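PDB 6JLS: putative flavoprotein decarboxylase from Streptomyces olivoviridis, which binds flavin mononucleotide and acts as an FMN-dependent cysteine decarboxylase in the biosynthesis of thioviridamide. Local coordinates for residues L23-P33 / F58-F67; C127-M135 / L152-P162. One frame throughout, in Å; residues are numbered along the deposited sequence.

Contact 1: L23-P33 / F58-F67; sequences LSGSVSSVAGP and FVTTNSLRPF. With FMN (flavin mononucleotide), chain B.
With CG of Phe58 anti to its own carbonyl carbon (chi1 -57°), the phenyl ring is set against Val27, with one face to its CA, while Ser29 holds OG between its backbone N and carbonyl carbon, where the hydroxyl reaches back to Ser26 O. That bond, 2.7 Å from Ser29 OG to Ser26 O, runs nearly straight on to the carbonyl, which also accepts from Ser29 N, so two donors from Ser29 hold the Ser26 carbonyl. Val27 CA sits 3.9 Å from the Phe58 centroid, a CH-pi contact; Gly25 O lies at the ring edge. The turn follows strand 18-23 of a Rossmann-like parallel sheet and leads into helix 32-40, and here the FMN is held: Gly25 N donates to FMN O3P at 2.6 Å, where a CB would clash, and FMN O2' donates to Gly25 O. Phe58 CZ meets FMN C7 at 3.6 Å, an apolar partner for the dimethylbenzene end of the flavin. The two methyls of branched Val59 divide: CG1 is 3.7 Å from Pro33 CD, and CG2 turns to Leu23 CD1 and Ser29. Leu64 CD2 lies 3.8 Å from Pro33 CD, and Phe67 lays one face over Pro33 O. Ser63 of a neighbouring subunit packs against Val27 and Val30.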
loop_
_atom_site.group_PDB
_atom_site.type_symbol
_atom_site.label_atom_id
_atom_site.label_comp_id
_atom_site.label_asym_id
_atom_site.label_seq_id
_atom_site.Cartn_x
_atom_site.Cartn_y
_atom_site.Cartn_z
ATOM N N LEU A 23 -21.850 13.546 16.172
ATOM C CA LEU A 23 -22.114 12.120 16.304
ATOM C C LEU A 23 -20.894 11.406 16.876
ATOM O O LEU A 23 -19.780 11.558 16.363
ATOM C CB LEU A 23 -22.489 11.518 14.953
ATOM C CG LEU A 23 -23.729 12.096 14.267
ATOM C CD1 LEU A 23 -24.039 11.292 13.007
ATOM C CD2 LEU A 23 -24.912 12.077 15.216
ATOM N N SER A 24 -21.125 10.606 17.911
ATOM C CA SER A 24 -20.138 9.867 18.694
ATOM C C SER A 24 -20.158 8.378 18.311
ATOM O O SER A 24 -21.098 7.883 17.684
ATOM C CB SER A 24 -20.453 10.048 20.194
ATOM O OG SER A 24 -19.305 9.937 20.990
ATOM N N GLY A 25 -19.147 7.640 18.767
ATOM C CA GLY A 25 -19.050 6.223 18.472
ATOM C C GLY A 25 -20.017 5.325 19.223
ATOM O O GLY A 25 -19.616 4.389 19.930
ATOM N N SER A 26 -21.303 5.613 19.083
ATOM C CA SER A 26 -22.361 4.759 19.588
ATOM C C SER A 26 -23.202 4.292 18.407
ATOM O O SER A 26 -23.350 5.013 17.415
ATOM C CB SER A 26 -23.229 5.508 20.601
ATOM O OG SER A 26 -24.484 4.878 20.762
ATOM N N VAL A 27 -23.749 3.078 18.496
ATOM C CA VAL A 27 -24.531 2.611 17.362
ATOM C C VAL A 27 -25.746 3.511 17.131
ATOM O O VAL A 27 -26.211 3.632 15.991
ATOM C CB VAL A 27 -24.945 1.130 17.516
ATOM C CG1 VAL A 27 -26.063 0.971 18.510
ATOM C CG2 VAL A 27 -25.384 0.576 16.163
ATOM N N SER A 28 -26.232 4.200 18.178
ATOM C CA SER A 28 -27.334 5.147 18.017
ATOM C C SER A 28 -27.054 6.217 16.976
ATOM O O SER A 28 -28.001 6.822 16.466
ATOM C CB SER A 28 -27.651 5.836 19.335
ATOM O OG SER A 28 -28.100 4.897 20.282
ATOM N N SER A 29 -25.787 6.476 16.645
ATOM C CA SER A 29 -25.563 7.523 15.662
ATOM C C SER A 29 -25.962 7.105 14.242
ATOM O O SER A 29 -25.912 7.951 13.345
ATOM C CB SER A 29 -24.109 8.013 15.729
ATOM O OG SER A 29 -23.189 6.961 15.549
ATOM N N VAL A 30 -26.416 5.860 14.020
ATOM C CA VAL A 30 -27.012 5.510 12.723
ATOM C C VAL A 30 -28.278 6.305 12.461
ATOM O O VAL A 30 -28.714 6.416 11.311
ATOM C CB VAL A 30 -27.349 4.003 12.591
ATOM C CG1 VAL A 30 -26.117 3.170 12.668
ATOM C CG2 VAL A 30 -28.367 3.570 13.644
ATOM N N ALA A 31 -28.903 6.830 13.508
ATOM C CA ALA A 31 -30.047 7.720 13.401
ATOM C C ALA A 31 -29.674 9.104 12.894
ATOM O O ALA A 31 -30.576 9.931 12.703
ATOM C CB ALA A 31 -30.720 7.836 14.767
ATOM N N GLY A 32 -28.379 9.380 12.716
ATOM C CA GLY A 32 -27.906 10.672 12.278
ATOM C C GLY A 32 -28.619 11.162 11.034
ATOM O O GLY A 32 -29.188 12.259 11.018
ATOM N N PRO A 33 -28.595 10.351 9.959
ATOM C CA PRO A 33 -29.271 10.769 8.716
ATOM C C PRO A 33 -30.758 11.008 8.891
ATOM O O PRO A 33 -31.303 11.960 8.317
ATOM C CB PRO A 33 -28.992 9.600 7.755
ATOM C CG PRO A 33 -27.706 9.011 8.245
ATOM C CD PRO A 33 -27.780 9.135 9.755
ATOM N N PHE A 58 -20.188 3.458 12.367
ATOM C CA PHE A 58 -21.633 3.297 12.426
ATOM C C PHE A 58 -22.399 4.181 11.456
ATOM O O PHE A 58 -23.534 3.844 11.120
ATOM C CB PHE A 58 -22.148 3.591 13.841
ATOM C CG PHE A 58 -21.522 2.750 14.916
ATOM C CD1 PHE A 58 -21.692 1.379 14.933
ATOM C CD2 PHE A 58 -20.795 3.342 15.934
ATOM C CE1 PHE A 58 -21.134 0.611 15.934
ATOM C CE2 PHE A 58 -20.232 2.584 16.946
ATOM C CZ PHE A 58 -20.403 1.215 16.948
ATOM N N VAL A 59 -21.829 5.317 11.034
ATOM C CA VAL A 59 -22.431 6.226 10.058
ATOM C C VAL A 59 -21.392 6.542 9.006
ATOM O O VAL A 59 -20.228 6.788 9.334
ATOM C CB VAL A 59 -22.905 7.564 10.665
ATOM C CG1 VAL A 59 -24.204 8.034 10.000
ATOM C CG2 VAL A 59 -22.996 7.497 12.159
ATOM N N THR A 60 -21.816 6.585 7.750
ATOM C CA THR A 60 -20.956 7.085 6.690
ATOM C C THR A 60 -21.293 8.541 6.401
ATOM O O THR A 60 -22.424 8.994 6.625
ATOM C CB THR A 60 -21.126 6.267 5.427
ATOM O OG1 THR A 60 -22.394 6.595 4.837
ATOM C CG2 THR A 60 -21.084 4.792 5.782
ATOM N N THR A 61 -20.298 9.280 5.911
ATOM C CA THR A 61 -20.559 10.662 5.543
ATOM C C THR A 61 -21.492 10.736 4.347
ATOM O O THR A 61 -22.315 11.653 4.254
ATOM C CB THR A 61 -19.245 11.398 5.265
ATOM O OG1 THR A 61 -18.491 10.674 4.297
ATOM C CG2 THR A 61 -18.427 11.492 6.530
ATOM N N ASN A 62 -21.413 9.763 3.444
ATOM C CA ASN A 62 -22.289 9.770 2.278
ATOM C C ASN A 62 -23.743 9.532 2.649
ATOM O O ASN A 62 -24.632 9.933 1.893
ATOM C CB ASN A 62 -21.799 8.739 1.260
ATOM C CG ASN A 62 -20.663 9.271 0.428
ATOM O OD1 ASN A 62 -20.160 10.359 0.699
ATOM N ND2 ASN A 62 -20.256 8.529 -0.595
ATOM N N SER A 63 -24.010 8.911 3.800
ATOM C CA SER A 63 -25.383 8.772 4.265
ATOM C C SER A 63 -25.948 10.073 4.832
ATOM O O SER A 63 -27.177 10.225 4.884
ATOM C CB SER A 63 -25.461 7.674 5.321
ATOM O OG SER A 63 -24.998 8.122 6.583
ATOM N N LEU A 64 -25.086 11.009 5.256
ATOM C CA LEU A 64 -25.479 12.299 5.823
ATOM C C LEU A 64 -25.563 13.411 4.786
ATOM O O LEU A 64 -26.466 14.253 4.860
ATOM C CB LEU A 64 -24.492 12.727 6.921
ATOM C CG LEU A 64 -24.514 11.837 8.167
ATOM C CD1 LEU A 64 -23.184 11.915 8.902
ATOM C CD2 LEU A 64 -25.679 12.208 9.082
ATOM N N ARG A 65 -24.644 13.424 3.821
ATOM C CA ARG A 65 -24.554 14.551 2.901
ATOM C C ARG A 65 -25.873 14.897 2.218
ATOM O O ARG A 65 -26.155 16.103 2.087
ATOM C CB ARG A 65 -23.442 14.285 1.878
ATOM C CG ARG A 65 -22.134 14.945 2.272
ATOM C CD ARG A 65 -20.930 14.244 1.687
ATOM N NE ARG A 65 -19.689 14.689 2.316
ATOM C CZ ARG A 65 -18.544 14.016 2.253
ATOM N NH1 ARG A 65 -18.488 12.865 1.592
ATOM N NH2 ARG A 65 -17.461 14.488 2.857
ATOM N N PRO A 66 -26.718 13.944 1.787
ATOM C CA PRO A 66 -27.952 14.340 1.088
ATOM C C PRO A 66 -28.910 15.139 1.945
ATOM O O PRO A 66 -29.789 15.811 1.392
ATOM C CB PRO A 66 -28.573 12.997 0.662
ATOM C CG PRO A 66 -27.449 12.025 0.672
ATOM C CD PRO A 66 -26.555 12.475 1.784
ATOM N N PHE A 67 -28.772 15.099 3.266
ATOM C CA PHE A 67 -29.689 15.788 4.165
ATOM C C PHE A 67 -29.083 17.019 4.812
ATOM O O PHE A 67 -29.767 17.694 5.590
ATOM C CB PHE A 67 -30.177 14.822 5.248
ATOM C CG PHE A 67 -30.737 13.552 4.689
ATOM C CD1 PHE A 67 -30.006 12.380 4.726
ATOM C CD2 PHE A 67 -31.983 13.543 4.087
ATOM C CE1 PHE A 67 -30.517 11.212 4.196
ATOM C CE2 PHE A 67 -32.500 12.384 3.560
ATOM C CZ PHE A 67 -31.763 11.213 3.612
HETATM N N1 FMN B . -19.802 3.771 24.096
HETATM C C2 FMN B . -20.733 4.596 24.688
HETATM O O2 FMN B . -20.361 5.444 25.494
HETATM N N3 FMN B . -22.072 4.461 24.386
HETATM C C4 FMN B . -22.493 3.503 23.486
HETATM O O4 FMN B . -23.688 3.379 23.210
HETATM C C4A FMN B . -21.553 2.673 22.887
HETATM N N5 FMN B . -21.962 1.712 21.984
HETATM C C5A FMN B . -21.040 0.879 21.387
HETATM C C6 FMN B . -21.483 -0.081 20.487
HETATM C C7 FMN B . -20.565 -0.929 19.868
HETATM C C7M FMN B . -21.072 -1.964 18.896
HETATM C C8 FMN B . -19.191 -0.812 20.158
HETATM C C8M FMN B . -18.195 -1.724 19.492
HETATM C C9 FMN B . -18.753 0.158 21.069
HETATM C C9A FMN B . -19.681 1.005 21.685
HETATM N N10 FMN B . -19.270 1.973 22.594
HETATM C C10 FMN B . -20.202 2.806 23.192
HETATM C "C1'" FMN B . -17.813 2.140 22.914
HETATM C "C2'" FMN B . -17.277 3.344 22.124
HETATM O "O2'" FMN B . -17.363 3.151 20.722
HETATM C "C3'" FMN B . -15.837 3.667 22.500
HETATM O "O3'" FMN B . -15.825 4.156 23.820
HETATM C "C4'" FMN B . -15.271 4.697 21.524
HETATM O "O4'" FMN B . -13.876 4.906 21.672
HETATM C "C5'" FMN B . -15.997 6.028 21.655
HETATM O "O5'" FMN B . -15.317 6.913 20.797
HETATM P P FMN B . -15.816 8.416 20.579
HETATM O O1P FMN B . -16.514 8.897 21.838
HETATM O O2P FMN B . -14.613 9.297 20.320
HETATM O O3P FMN B . -16.794 8.465 19.433
#

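Contact 2: C127-M135 / L152-P162; sequences CPVILAPVM and LRAEGFVVAEP. With FMN (flavin mononucleotide), chain B.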
loop_
_atom_site.group_PDB
_atom_site.type_symbol
_atom_site.label_atom_id
_atom_site.label_comp_id
_atom_site.label_asym_id
_atom_site.label_seq_id
_atom_site.Cartn_x
_atom_site.Cartn_y
_atom_site.Cartn_z
ATOM N N CYS A 127 -22.458 29.167 21.814
ATOM C CA CYS A 127 -23.893 28.962 21.769
ATOM C C CYS A 127 -24.303 27.876 22.761
ATOM O O CYS A 127 -23.454 27.174 23.315
ATOM C CB CYS A 127 -24.287 28.568 20.347
ATOM S SG CYS A 127 -23.410 27.085 19.781
ATOM N N PRO A 128 -25.607 27.706 22.995
ATOM C CA PRO A 128 -26.077 26.553 23.781
ATOM C C PRO A 128 -25.542 25.232 23.245
ATOM O O PRO A 128 -25.473 25.007 22.033
ATOM C CB PRO A 128 -27.601 26.625 23.636
ATOM C CG PRO A 128 -27.883 28.039 23.361
ATOM C CD PRO A 128 -26.712 28.611 22.634
ATOM N N VAL A 129 -25.179 24.346 24.171
ATOM C CA VAL A 129 -24.684 23.010 23.857
ATOM C C VAL A 129 -25.576 21.992 24.554
ATOM O O VAL A 129 -25.681 21.987 25.784
ATOM C CB VAL A 129 -23.222 22.823 24.283
ATOM C CG1 VAL A 129 -22.815 21.381 24.098
ATOM C CG2 VAL A 129 -22.318 23.732 23.486
ATOM N N ILE A 130 -26.196 21.118 23.775
ATOM C CA ILE A 130 -27.046 20.062 24.305
ATOM C C ILE A 130 -26.360 18.714 24.069
ATOM O O ILE A 130 -25.936 18.412 22.947
ATOM C CB ILE A 130 -28.446 20.094 23.679
ATOM C CG1 ILE A 130 -29.220 21.334 24.152
ATOM C CG2 ILE A 130 -29.221 18.874 24.116
ATOM C CD1 ILE A 130 -28.802 22.666 23.548
ATOM N N LEU A 131 -26.252 17.909 25.125
ATOM C CA LEU A 131 -25.605 16.606 25.079
ATOM C C LEU A 131 -26.603 15.515 25.451
ATOM O O LEU A 131 -27.339 15.648 26.434
ATOM C CB LEU A 131 -24.421 16.558 26.044
ATOM C CG LEU A 131 -23.398 17.690 25.982
ATOM C CD1 LEU A 131 -22.442 17.560 27.133
ATOM C CD2 LEU A 131 -22.644 17.645 24.670
ATOM N N ALA A 132 -26.619 14.428 24.668
ATOM C CA ALA A 132 -27.499 13.279 24.909
ATOM C C ALA A 132 -26.646 12.044 25.208
ATOM O O ALA A 132 -26.253 11.311 24.280
ATOM C CB ALA A 132 -28.418 13.034 23.714
ATOM N N PRO A 133 -26.330 11.783 26.484
ATOM C CA PRO A 133 -25.538 10.590 26.813
ATOM C C PRO A 133 -26.257 9.320 26.392
ATOM O O PRO A 133 -27.479 9.196 26.514
ATOM C CB PRO A 133 -25.396 10.657 28.342
ATOM C CG PRO A 133 -25.707 12.062 28.710
ATOM C CD PRO A 133 -26.701 12.544 27.685
ATOM N N VAL A 134 -25.482 8.373 25.877
ATOM C CA VAL A 134 -25.981 7.042 25.558
ATOM C C VAL A 134 -24.895 6.065 25.969
ATOM O O VAL A 134 -23.750 6.180 25.512
ATOM C CB VAL A 134 -26.324 6.875 24.064
ATOM C CG1 VAL A 134 -26.776 5.458 23.774
ATOM C CG2 VAL A 134 -27.387 7.858 23.640
ATOM N N MET A 135 -25.240 5.124 26.838
ATOM C CA MET A 135 -24.315 4.078 27.248
ATOM C C MET A 135 -25.108 3.052 28.042
ATOM O O MET A 135 -26.249 3.306 28.451
ATOM C CB MET A 135 -23.150 4.642 28.076
ATOM C CG MET A 135 -23.606 5.340 29.359
ATOM S SD MET A 135 -22.370 6.395 30.139
ATOM C CE MET A 135 -22.388 7.793 29.008
ATOM N N LEU A 152 -19.699 18.653 33.043
ATOM C CA LEU A 152 -20.303 19.117 31.797
ATOM C C LEU A 152 -21.366 20.166 32.064
ATOM O O LEU A 152 -21.533 21.125 31.300
ATOM C CB LEU A 152 -20.899 17.927 31.045
ATOM C CG LEU A 152 -19.791 17.059 30.453
ATOM C CD1 LEU A 152 -20.324 15.739 29.979
ATOM C CD2 LEU A 152 -19.084 17.794 29.327
ATOM N N ARG A 153 -22.054 20.008 33.160
ATOM C CA ARG A 153 -23.134 20.884 33.538
ATOM C C ARG A 153 -22.639 22.178 34.168
ATOM O O ARG A 153 -23.291 23.221 34.030
ATOM C CB ARG A 153 -24.003 20.096 34.487
ATOM C CG ARG A 153 -25.304 20.623 34.803
ATOM C CD ARG A 153 -25.921 19.501 35.552
ATOM N NE ARG A 153 -26.417 18.473 34.645
ATOM C CZ ARG A 153 -26.581 17.202 34.991
ATOM N NH1 ARG A 153 -26.242 16.802 36.203
ATOM N NH2 ARG A 153 -27.069 16.323 34.125
ATOM N N ALA A 154 -21.488 22.123 34.842
ATOM C CA ALA A 154 -20.794 23.328 35.262
ATOM C C ALA A 154 -20.292 24.143 34.074
ATOM O O ALA A 154 -20.161 25.363 34.199
ATOM C CB ALA A 154 -19.631 22.958 36.183
ATOM N N GLU A 155 -19.990 23.495 32.935
ATOM C CA GLU A 155 -19.677 24.187 31.687
ATOM C C GLU A 155 -20.850 24.987 31.148
ATOM O O GLU A 155 -20.668 25.754 30.196
ATOM C CB GLU A 155 -19.246 23.198 30.587
ATOM C CG GLU A 155 -17.943 22.497 30.838
ATOM C CD GLU A 155 -16.746 23.431 30.791
ATOM O OE1 GLU A 155 -16.690 24.293 29.895
ATOM O OE2 GLU A 155 -15.854 23.307 31.655
ATOM N N GLY A 156 -22.044 24.821 31.707
ATOM C CA GLY A 156 -23.231 25.412 31.143
ATOM C C GLY A 156 -23.915 24.547 30.113
ATOM O O GLY A 156 -24.936 24.969 29.552
ATOM N N PHE A 157 -23.388 23.352 29.844
ATOM C CA PHE A 157 -23.997 22.462 28.868
ATOM C C PHE A 157 -25.286 21.865 29.429
ATOM O O PHE A 157 -25.425 21.644 30.635
ATOM C CB PHE A 157 -23.023 21.332 28.486
ATOM C CG PHE A 157 -21.716 21.806 27.883
ATOM C CD1 PHE A 157 -21.591 23.089 27.343
ATOM C CD2 PHE A 157 -20.612 20.956 27.834
ATOM C CE1 PHE A 157 -20.389 23.525 26.776
ATOM C CE2 PHE A 157 -19.398 21.387 27.258
ATOM C CZ PHE A 157 -19.297 22.679 26.734
ATOM N N VAL A 158 -26.221 21.571 28.535
ATOM C CA VAL A 158 -27.476 20.915 28.888
ATOM C C VAL A 158 -27.301 19.414 28.695
ATOM O O VAL A 158 -27.035 18.953 27.579
ATOM C CB VAL A 158 -28.639 21.446 28.035
ATOM C CG1 VAL A 158 -29.913 20.694 28.349
ATOM C CG2 VAL A 158 -28.818 22.943 28.249
ATOM N N VAL A 159 -27.440 18.643 29.769
ATOM C CA VAL A 159 -27.248 17.197 29.724
ATOM C C VAL A 159 -28.621 16.554 29.774
ATOM O O VAL A 159 -29.302 16.613 30.803
ATOM C CB VAL A 159 -26.365 16.695 30.872
ATOM C CG1 VAL A 159 -26.212 15.175 30.786
ATOM C CG2 VAL A 159 -25.014 17.390 30.861
ATOM N N ALA A 160 -29.015 15.923 28.668
ATOM C CA ALA A 160 -30.333 15.312 28.524
ATOM C C ALA A 160 -30.242 13.821 28.829
ATOM O O ALA A 160 -30.157 12.984 27.932
ATOM C CB ALA A 160 -30.870 15.546 27.116
ATOM N N GLU A 161 -30.278 13.488 30.112
ATOM C CA GLU A 161 -30.371 12.095 30.514
ATOM C C GLU A 161 -31.791 11.582 30.280
ATOM O O GLU A 161 -32.740 12.369 30.199
ATOM C CB GLU A 161 -29.984 11.944 31.985
ATOM C CG GLU A 161 -28.607 12.487 32.333
ATOM C CD GLU A 161 -28.173 12.118 33.740
ATOM O OE1 GLU A 161 -28.400 10.958 34.137
ATOM O OE2 GLU A 161 -27.615 12.989 34.450
ATOM N N PRO A 162 -31.972 10.255 30.154
ATOM C CA PRO A 162 -30.932 9.220 30.159
ATOM C C PRO A 162 -30.260 9.035 28.807
ATOM O O PRO A 162 -29.996 7.889 28.446
ATOM C CB PRO A 162 -31.706 7.961 30.548
ATOM C CG PRO A 162 -33.068 8.193 29.996
ATOM C CD PRO A 162 -33.325 9.666 30.150
HETATM N N1 FMN B . -19.802 3.771 24.096
HETATM C C2 FMN B . -20.733 4.596 24.688
HETATM O O2 FMN B . -20.361 5.444 25.494
HETATM N N3 FMN B . -22.072 4.461 24.386
HETATM C C4 FMN B . -22.493 3.503 23.486
HETATM O O4 FMN B . -23.688 3.379 23.210
HETATM C C4A FMN B . -21.553 2.673 22.887
HETATM N N5 FMN B . -21.962 1.712 21.984
HETATM C C5A FMN B . -21.040 0.879 21.387
HETATM C C6 FMN B . -21.483 -0.081 20.487
HETATM C C7 FMN B . -20.565 -0.929 19.868
HETATM C C7M FMN B . -21.072 -1.964 18.896
HETATM C C8 FMN B . -19.191 -0.812 20.158
HETATM C C8M FMN B . -18.195 -1.724 19.492
HETATM C C9 FMN B . -18.753 0.158 21.069
HETATM C C9A FMN B . -19.681 1.005 21.685
HETATM N N10 FMN B . -19.270 1.973 22.594
HETATM C C10 FMN B . -20.202 2.806 23.192
HETATM C "C1'" FMN B . -17.813 2.140 22.914
HETATM C "C2'" FMN B . -17.277 3.344 22.124
HETATM O "O2'" FMN B . -17.363 3.151 20.722
HETATM C "C3'" FMN B . -15.837 3.667 22.500
HETATM O "O3'" FMN B . -15.825 4.156 23.820
HETATM C "C4'" FMN B . -15.271 4.697 21.524
HETATM O "O4'" FMN B . -13.876 4.906 21.672
HETATM C "C5'" FMN B . -15.997 6.028 21.655
HETATM O "O5'" FMN B . -15.317 6.913 20.797
HETATM P P FMN B . -15.816 8.416 20.579
HETATM O O1P FMN B . -16.514 8.897 21.838
HETATM O O2P FMN B . -14.613 9.297 20.320
HETATM O O3P FMN B . -16.794 8.465 19.433
HETATM O O HOH W 1 -25.573 25.126 26.832
HETATM O O HOH W 2 -30.306 10.471 25.882
#
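Parallel strand pairing joins 127-135 to 152-162 at one margin of the six-stranded sheet, where strand 158-159 is outermost within the chain and strand 129-133 pairs on its other side with strand 95-101. Three backbone hydrogen bonds make the seam: Val158 N to Val129 O, Leu131 N to Val158 O and Ala160 N to Leu131 O, each 2.8 Å. Beta-branched Ile130 and Val158, suited to extended chain, lie side by side on one sheet face, Ile130 CG1 3.9 Å from Val158 CB; helix 182-193 packs on Ile130. On the other face Leu131 CD1 reaches Leu152 CD1 (4.0 Å) and Phe157 CD2. Phe157 CG, anti to its carbonyl carbon (chi1 -60°), puts the ring alongside Val129, whose CG1 covers one face, 4.0 Å from the centroid in a CH-pi contact; Glu155 CB covers the opposite face. Gly156, just past helix 143-154, closes it in a Schellman motif, its positive phi (88°) being easy without a side chain. A water accepts from Val129 N and donates to Gly156 O, linking the start of strand 129-133 to this turn. Beyond the strand, Val134 O accepts from FMN N3 at 2.7 Å. Strand 129-133, helix 143-154 and strand 158-159 form the beta-alpha-beta crossover typical of Rossmann-like flavoproteins.

How the contacts relate
Both contacts meet the same FMN from different parts of the parallel sheet, on opposite sides of the chain's centre. Contact 1 is the more buried: it joins loops and short helical turns beyond strand 18-23 by side-chain packing, with no hydrogen bond between its segments, and it also faces the second subunit. Contact 2 lies at the sheet margin, is partly exposed, and depends on regular backbone bonding reinforced by apolar side chains. Contact 1 handles the phosphate and ribityl through 23-33 and the dimethylbenzene end through Phe58, whereas contact 2 meets the pyrimidine edge through the Val134 carbonyl. They touch where Val134 CG1 packs 3.8 Å from Ser26 OG and equally close to Ser28 OG.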